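Local coordinates for protein phospholyase (Arthrobacter aurescens, PDB 5G4I) that uses pyridoxal phosphate as a cofactor for phospholyase chemistry, eliminating phosphate from its substrate, although its fold is that of the class III transaminases, at residues L247-V253 with P274-G280; L386-L390 with S434-L438. All blocks are in the same frame, centred on the assembly; numbering follows the deposited sequence. Where two conformers were deposited one is given.

Contact 1. Residues L247-V253 with P274-G280. With PLP (pyridoxal-5'-phosphate), chain C.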
loop_
_atom_site.group_PDB
_atom_site.type_symbol
_atom_site.label_atom_id
_atom_site.label_comp_id
_atom_site.label_asym_id
_atom_site.label_seq_id
_atom_site.Cartn_x
_atom_site.Cartn_y
_atom_site.Cartn_z
ATOM N N LEU A 247 -21.013 8.362 8.356
ATOM C CA LEU A 247 -21.097 7.474 7.179
ATOM C C LEU A 247 -20.882 6.028 7.602
ATOM O O LEU A 247 -20.294 5.726 8.646
ATOM C CB LEU A 247 -20.014 7.838 6.116
ATOM C CG LEU A 247 -19.986 9.309 5.657
ATOM C CD1 LEU A 247 -18.841 9.596 4.695
ATOM C CD2 LEU A 247 -21.303 9.692 4.994
ATOM N N VAL A 248 -21.287 5.139 6.719
ATOM C CA VAL A 248 -21.075 3.681 6.899
ATOM C C VAL A 248 -20.038 3.164 5.903
ATOM O O VAL A 248 -20.165 3.415 4.676
ATOM C CB VAL A 248 -22.397 2.897 6.716
ATOM C CG1 VAL A 248 -22.110 1.372 6.816
ATOM C CG2 VAL A 248 -23.436 3.346 7.757
ATOM N N ILE A 249 -19.003 2.455 6.425
ATOM C CA ILE A 249 -17.976 1.811 5.602
ATOM C C ILE A 249 -18.172 0.259 5.759
ATOM O O ILE A 249 -18.008 -0.274 6.862
ATOM C CB ILE A 249 -16.511 2.139 5.965
ATOM C CG1 ILE A 249 -16.225 3.676 5.952
ATOM C CG2 ILE A 249 -15.528 1.423 4.979
ATOM C CD1 ILE A 249 -14.937 4.039 6.659
ATOM N N SER A 250 -18.432 -0.443 4.624
ATOM C CA SER A 250 -18.317 -1.939 4.626
ATOM C C SER A 250 -16.924 -2.346 4.181
ATOM O O SER A 250 -16.570 -2.051 2.988
ATOM C CB SER A 250 -19.359 -2.591 3.704
ATOM O OG SER A 250 -19.280 -4.010 3.794
ATOM N N ASP A 251 -16.195 -3.045 5.065
ATOM C CA ASP A 251 -14.857 -3.605 4.744
ATOM C C ASP A 251 -15.137 -5.009 4.165
ATOM O O ASP A 251 -15.561 -5.896 4.883
ATOM C CB ASP A 251 -14.026 -3.651 6.013
ATOM C CG ASP A 251 -12.656 -4.282 5.820
ATOM O OD1 ASP A 251 -12.473 -5.012 4.843
ATOM O OD2 ASP A 251 -11.794 -4.109 6.735
ATOM N N GLU A 252 -14.950 -5.103 2.827
ATOM C CA GLU A 252 -15.201 -6.330 2.038
ATOM C C GLU A 252 -13.965 -7.129 1.816
ATOM O O GLU A 252 -13.980 -8.042 0.956
ATOM C CB GLU A 252 -15.884 -5.980 0.723
ATOM C CG GLU A 252 -17.271 -5.398 0.891
ATOM C CD GLU A 252 -18.364 -6.384 1.260
ATOM O OE1 GLU A 252 -18.175 -7.589 1.008
ATOM O OE2 GLU A 252 -19.404 -5.907 1.766
ATOM N N VAL A 253 -12.908 -6.915 2.575
ATOM C CA VAL A 253 -11.672 -7.714 2.340
ATOM C C VAL A 253 -11.912 -9.172 2.581
ATOM O O VAL A 253 -11.364 -10.006 1.758
ATOM C CB VAL A 253 -10.466 -7.145 3.188
ATOM C CG1 VAL A 253 -9.267 -8.060 3.059
ATOM C CG2 VAL A 253 -10.145 -5.739 2.782
ATOM N N PRO A 274 -24.047 1.033 1.981
ATOM C CA PRO A 274 -22.977 1.907 2.471
ATOM C C PRO A 274 -22.590 3.032 1.526
ATOM O O PRO A 274 -22.703 2.893 0.286
ATOM C CB PRO A 274 -21.781 0.936 2.656
ATOM C CG PRO A 274 -22.289 -0.363 2.437
ATOM C CD PRO A 274 -23.558 -0.305 1.627
ATOM N N GLU A 275 -22.048 4.134 2.076
ATOM C CA GLU A 275 -21.476 5.210 1.321
ATOM C C GLU A 275 -20.064 4.884 0.749
ATOM O O GLU A 275 -19.632 5.474 -0.242
ATOM C CB GLU A 275 -21.394 6.538 2.048
ATOM C CG GLU A 275 -22.753 7.106 2.445
ATOM C CD GLU A 275 -23.250 6.666 3.813
ATOM O OE1 GLU A 275 -22.871 5.615 4.399
ATOM O OE2 GLU A 275 -24.167 7.403 4.386
ATOM N N LEU A 276 -19.372 3.978 1.482
ATOM C CA LEU A 276 -17.972 3.632 1.164
ATOM C C LEU A 276 -17.832 2.114 1.350
ATOM O O LEU A 276 -18.345 1.529 2.324
ATOM C CB LEU A 276 -17.015 4.293 2.234
ATOM C CG LEU A 276 -16.884 5.861 2.091
ATOM C CD1 LEU A 276 -16.565 6.528 3.461
ATOM C CD2 LEU A 276 -15.871 6.214 1.036
ATOM N N VAL A 277 -17.134 1.514 0.358
ATOM C CA VAL A 277 -16.864 0.025 0.340
ATOM C C VAL A 277 -15.372 -0.177 0.069
ATOM O O VAL A 277 -14.854 0.374 -0.896
ATOM C CB VAL A 277 -17.735 -0.730 -0.717
ATOM C CG1 VAL A 277 -17.436 -2.203 -0.656
ATOM C CG2 VAL A 277 -19.200 -0.468 -0.490
ATOM N N THR A 278 -14.707 -0.898 0.973
ATOM C CA THR A 278 -13.235 -1.150 0.797
ATOM C C THR A 278 -13.017 -2.635 0.466
ATOM O O THR A 278 -13.778 -3.518 0.828
ATOM C CB THR A 278 -12.463 -0.725 2.071
ATOM O OG1 THR A 278 -12.967 -1.474 3.168
ATOM C CG2 THR A 278 -12.620 0.774 2.355
ATOM N N MET A 279 -11.900 -2.912 -0.212
ATOM C CA MET A 279 -11.610 -4.279 -0.692
ATOM C C MET A 279 -10.080 -4.419 -0.851
ATOM O O MET A 279 -9.297 -3.455 -0.898
ATOM C CB MET A 279 -12.400 -4.574 -1.942
ATOM C CG MET A 279 -12.035 -3.715 -3.029
ATOM S SD MET A 279 -13.273 -3.733 -4.454
ATOM C CE MET A 279 -14.551 -3.251 -3.908
ATOM N N GLY A 280 -9.666 -5.691 -0.984
ATOM C CA GLY A 280 -8.237 -6.057 -1.122
ATOM C C GLY A 280 -8.198 -7.577 -1.328
ATOM O O GLY A 280 -8.914 -8.142 -2.170
HETATM N N1 PLP C . -9.500 -5.630 6.695
HETATM C C2 PLP C . -9.813 -6.948 6.735
HETATM C C2A PLP C . -11.212 -7.377 7.092
HETATM C C3 PLP C . -8.781 -7.970 6.427
HETATM O O3 PLP C . -9.072 -9.300 6.459
HETATM C C4 PLP C . -7.424 -7.488 6.083
HETATM C C4A PLP C . -6.329 -8.430 5.761
HETATM C C5 PLP C . -7.212 -6.020 6.075
HETATM C C6 PLP C . -8.274 -5.174 6.385
HETATM C C5A PLP C . -5.855 -5.448 5.734
HETATM O O4P PLP C . -5.406 -5.991 4.495
HETATM P P PLP C . -3.884 -5.779 4.014
HETATM O O1P PLP C . -3.103 -6.784 4.826
HETATM O O2P PLP C . -3.926 -6.073 2.533
HETATM O O3P PLP C . -3.592 -4.338 4.356
HETATM O O HOH W 1 -11.947 -7.826 -1.168
#
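I249, S250 and D251 pair in parallel with L276, V277 and T278, the two strand axes approaching to 4.8 Å with an angle of 22° between them. The ladder climbs from S250 N to L276 O (3.0 Å), from T278 N to S250 O (3.0 Å) and from E252 N to T278 O (2.8 Å). At its start the backbone O of V248 receives two weak bonds, from N of E275 and L276, and the carboxylate of E275 continues the pairing on the same side: bent at its second torsion (chi2 89°), this side chain brings OE1 to V248 N at 2.8 Å, the N-H reaching it from above the carboxylate plane. A glutamate is long enough to fold back to the backbone of V248 and still send OE2 to R242 in a salt bridge. L276 CD1 lies against I249 CG1 (3.8 Å) and L247 CD1, branched aliphatic side chains that fill this part of a buried sheet face. On the other face S250 OG bonds to E252 OE2, whose second donor is Y267 N, while E252 CG rests on V277 CG1. D251 carries the contact to the cofactor. Its OD1 accepts from V253 N in an Asx turn, nearly along the C-O axis, which fixes the carboxylate; OD2 lies 2.8 Å from PLP N1 and is hydrogen-bonded to H148 and N124. This aspartate-to-pyridine pairing is the hallmark of fold-type I PLP enzymes, where it probably keeps the ring nitrogen protonated. V253 CG1 packs on the ring at C3 (3.4 Å). T278 OG1 turns to N124, a second-shell link to the same site. The pair lies in the sheet beside PLP, between strands 214-217 and 290-294, with helix 120-135 packed on the side of L247 and T278.

Contact 2. Residues L386-L390 with S434-L438; sequences LTKIL and SLASL
L390 meets three side chains of 434-438 with its two methyl groups. CD1 touches L435 CD2 at 3.8 Å, the two leucines slanting across one another, while CD2 comes to 3.4 Å from S434 OG and 4.1 Å from L438 CD1. L438 also reaches I389 and, one turn back from L390, L386: its CD2 lies 3.8 Å from I389 CG2 and, more loosely, 4.5 Å from L386 CD2. Leucine suits both central places because its forked end can serve several neighbours at once. With CG of L390 anti to the carbonyl carbon (chi1 -67°), its fork comes nearer the second segment than its CB direction alone would suggest. No hydrogen bond crosses between the segments, so the fit rests mainly on van der Waals packing. Here helix 384-396 meets the C-terminal end of helix 421-436 and the residues that follow it, within the part of the class III aminotransferase fold built on the mixed sheet that includes strands 368-373 and 399-404. The backbone turns at the end of the second segment, where L438 N bonds to L435 O (3.1 Å); this brings L438 round so that its side chain points at the first helix. S434 fits the close spot beside L390 because it is small, and with OG anti to its backbone N (chi1 -167°) the hydroxyl bonds to D393, one helical turn beyond I389. In the first helix, L390 N bonds to L386 O at 3.0 Å, holding the two leucines one turn apart. Behind them both L386 and L390 rest on I373 of strand 368-373, and the loop residue N358 touches L386 and L438.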
loop_
_atom_site.group_PDB
_atom_site.type_symbol
_atom_site.label_atom_id
_atom_site.label_comp_id
_atom_site.label_asym_id
_atom_site.label_seq_id
_atom_site.Cartn_x
_atom_site.Cartn_y
_atom_site.Cartn_z
ATOM N N LEU A 386 -8.027 -27.848 22.342
ATOM C CA LEU A 386 -8.589 -28.890 21.460
ATOM C C LEU A 386 -8.624 -28.344 19.970
ATOM O O LEU A 386 -8.361 -29.091 19.005
ATOM C CB LEU A 386 -9.988 -29.313 21.851
ATOM C CG LEU A 386 -10.197 -30.005 23.249
ATOM C CD1 LEU A 386 -11.565 -30.503 23.506
ATOM C CD2 LEU A 386 -9.162 -31.098 23.393
ATOM N N THR A 387 -8.889 -27.060 19.857
ATOM C CA THR A 387 -8.877 -26.410 18.496
ATOM C C THR A 387 -7.520 -26.525 17.859
ATOM O O THR A 387 -7.388 -26.852 16.682
ATOM C CB THR A 387 -9.367 -24.896 18.603
ATOM O OG1 THR A 387 -10.569 -24.811 19.332
ATOM C CG2 THR A 387 -9.644 -24.299 17.219
ATOM N N LYS A 388 -6.423 -26.261 18.617
ATOM C CA LYS A 388 -5.075 -26.376 18.104
ATOM C C LYS A 388 -4.733 -27.807 17.667
ATOM O O LYS A 388 -4.081 -28.079 16.658
ATOM C CB LYS A 388 -4.061 -25.825 19.153
ATOM C CG LYS A 388 -2.652 -25.988 18.759
ATOM C CD LYS A 388 -2.243 -25.133 17.636
ATOM C CE LYS A 388 -0.686 -25.098 17.510
ATOM N NZ LYS A 388 -0.375 -24.612 16.172
ATOM N N ILE A 389 -5.147 -28.761 18.530
ATOM C CA ILE A 389 -4.990 -30.224 18.213
ATOM C C ILE A 389 -5.612 -30.560 16.832
ATOM O O ILE A 389 -4.969 -31.212 15.971
ATOM C CB ILE A 389 -5.593 -31.130 19.350
ATOM C CG1 ILE A 389 -4.695 -31.055 20.589
ATOM C CG2 ILE A 389 -5.770 -32.536 18.859
ATOM C CD1 ILE A 389 -5.261 -31.742 21.839
ATOM N N LEU A 390 -6.841 -30.069 16.643
ATOM C CA LEU A 390 -7.540 -30.308 15.354
ATOM C C LEU A 390 -6.813 -29.672 14.130
ATOM O O LEU A 390 -6.704 -30.294 13.057
ATOM C CB LEU A 390 -8.942 -29.809 15.415
ATOM C CG LEU A 390 -9.942 -30.527 16.380
ATOM C CD1 LEU A 390 -11.216 -29.730 16.608
ATOM C CD2 LEU A 390 -10.326 -31.905 15.830
ATOM N N SER A 434 -10.946 -36.554 12.441
ATOM C CA SER A 434 -10.182 -35.800 13.432
ATOM C C SER A 434 -10.951 -35.561 14.752
ATOM O O SER A 434 -10.401 -35.754 15.884
ATOM C CB SER A 434 -9.649 -34.498 12.721
ATOM O OG SER A 434 -8.643 -33.893 13.598
ATOM N N LEU A 435 -12.183 -35.099 14.708
ATOM C CA LEU A 435 -13.077 -34.901 15.841
ATOM C C LEU A 435 -13.204 -36.227 16.640
ATOM O O LEU A 435 -13.162 -36.238 17.909
ATOM C CB LEU A 435 -14.432 -34.363 15.443
ATOM C CG LEU A 435 -14.445 -32.875 15.080
ATOM C CD1 LEU A 435 -15.744 -32.576 14.355
ATOM C CD2 LEU A 435 -14.318 -31.946 16.263
ATOM N N ALA A 436 -13.350 -37.314 15.902
ATOM C CA ALA A 436 -13.578 -38.583 16.580
ATOM C C ALA A 436 -12.338 -39.002 17.364
ATOM O O ALA A 436 -12.482 -39.768 18.316
ATOM C CB ALA A 436 -14.000 -39.642 15.587
ATOM N N SER A 437 -11.149 -38.538 16.999
ATOM C CA SER A 437 -9.905 -38.832 17.684
ATOM C C SER A 437 -9.670 -38.021 18.983
ATOM O O SER A 437 -8.691 -38.302 19.733
ATOM C CB SER A 437 -8.747 -38.526 16.752
ATOM O OG SER A 437 -8.531 -39.574 15.863
ATOM N N LEU A 438 -10.472 -37.034 19.286
ATOM C CA LEU A 438 -10.261 -36.236 20.536
ATOM C C LEU A 438 -10.561 -37.125 21.800
ATOM O O LEU A 438 -11.334 -38.053 21.705
ATOM C CB LEU A 438 -11.117 -34.979 20.576
ATOM C CG LEU A 438 -10.834 -33.919 19.483
ATOM C CD1 LEU A 438 -11.850 -32.814 19.520
ATOM C CD2 LEU A 438 -9.376 -33.415 19.553
#

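How the contacts relate
The two contacts lie on opposite sides of the chain's centre, with their centres 36 Å apart and nearest atoms about 21 Å apart, and share no secondary-structure element. Contact 1 is buried in the sheet beside PLP, where backbone bonds between strands and carboxylates with defined partners set the geometry. Contact 2 is partly buried near the C-terminus, where a helix and a helix end meet through leucine and isoleucine methyls without a cross-contact hydrogen bond. The chemistry follows the place: in contact 1 one carboxylate, that of D251, is held beside PLP while those of E252 and E275 bond elsewhere, whereas contact 2 is plain structural packing away from the annotated sites.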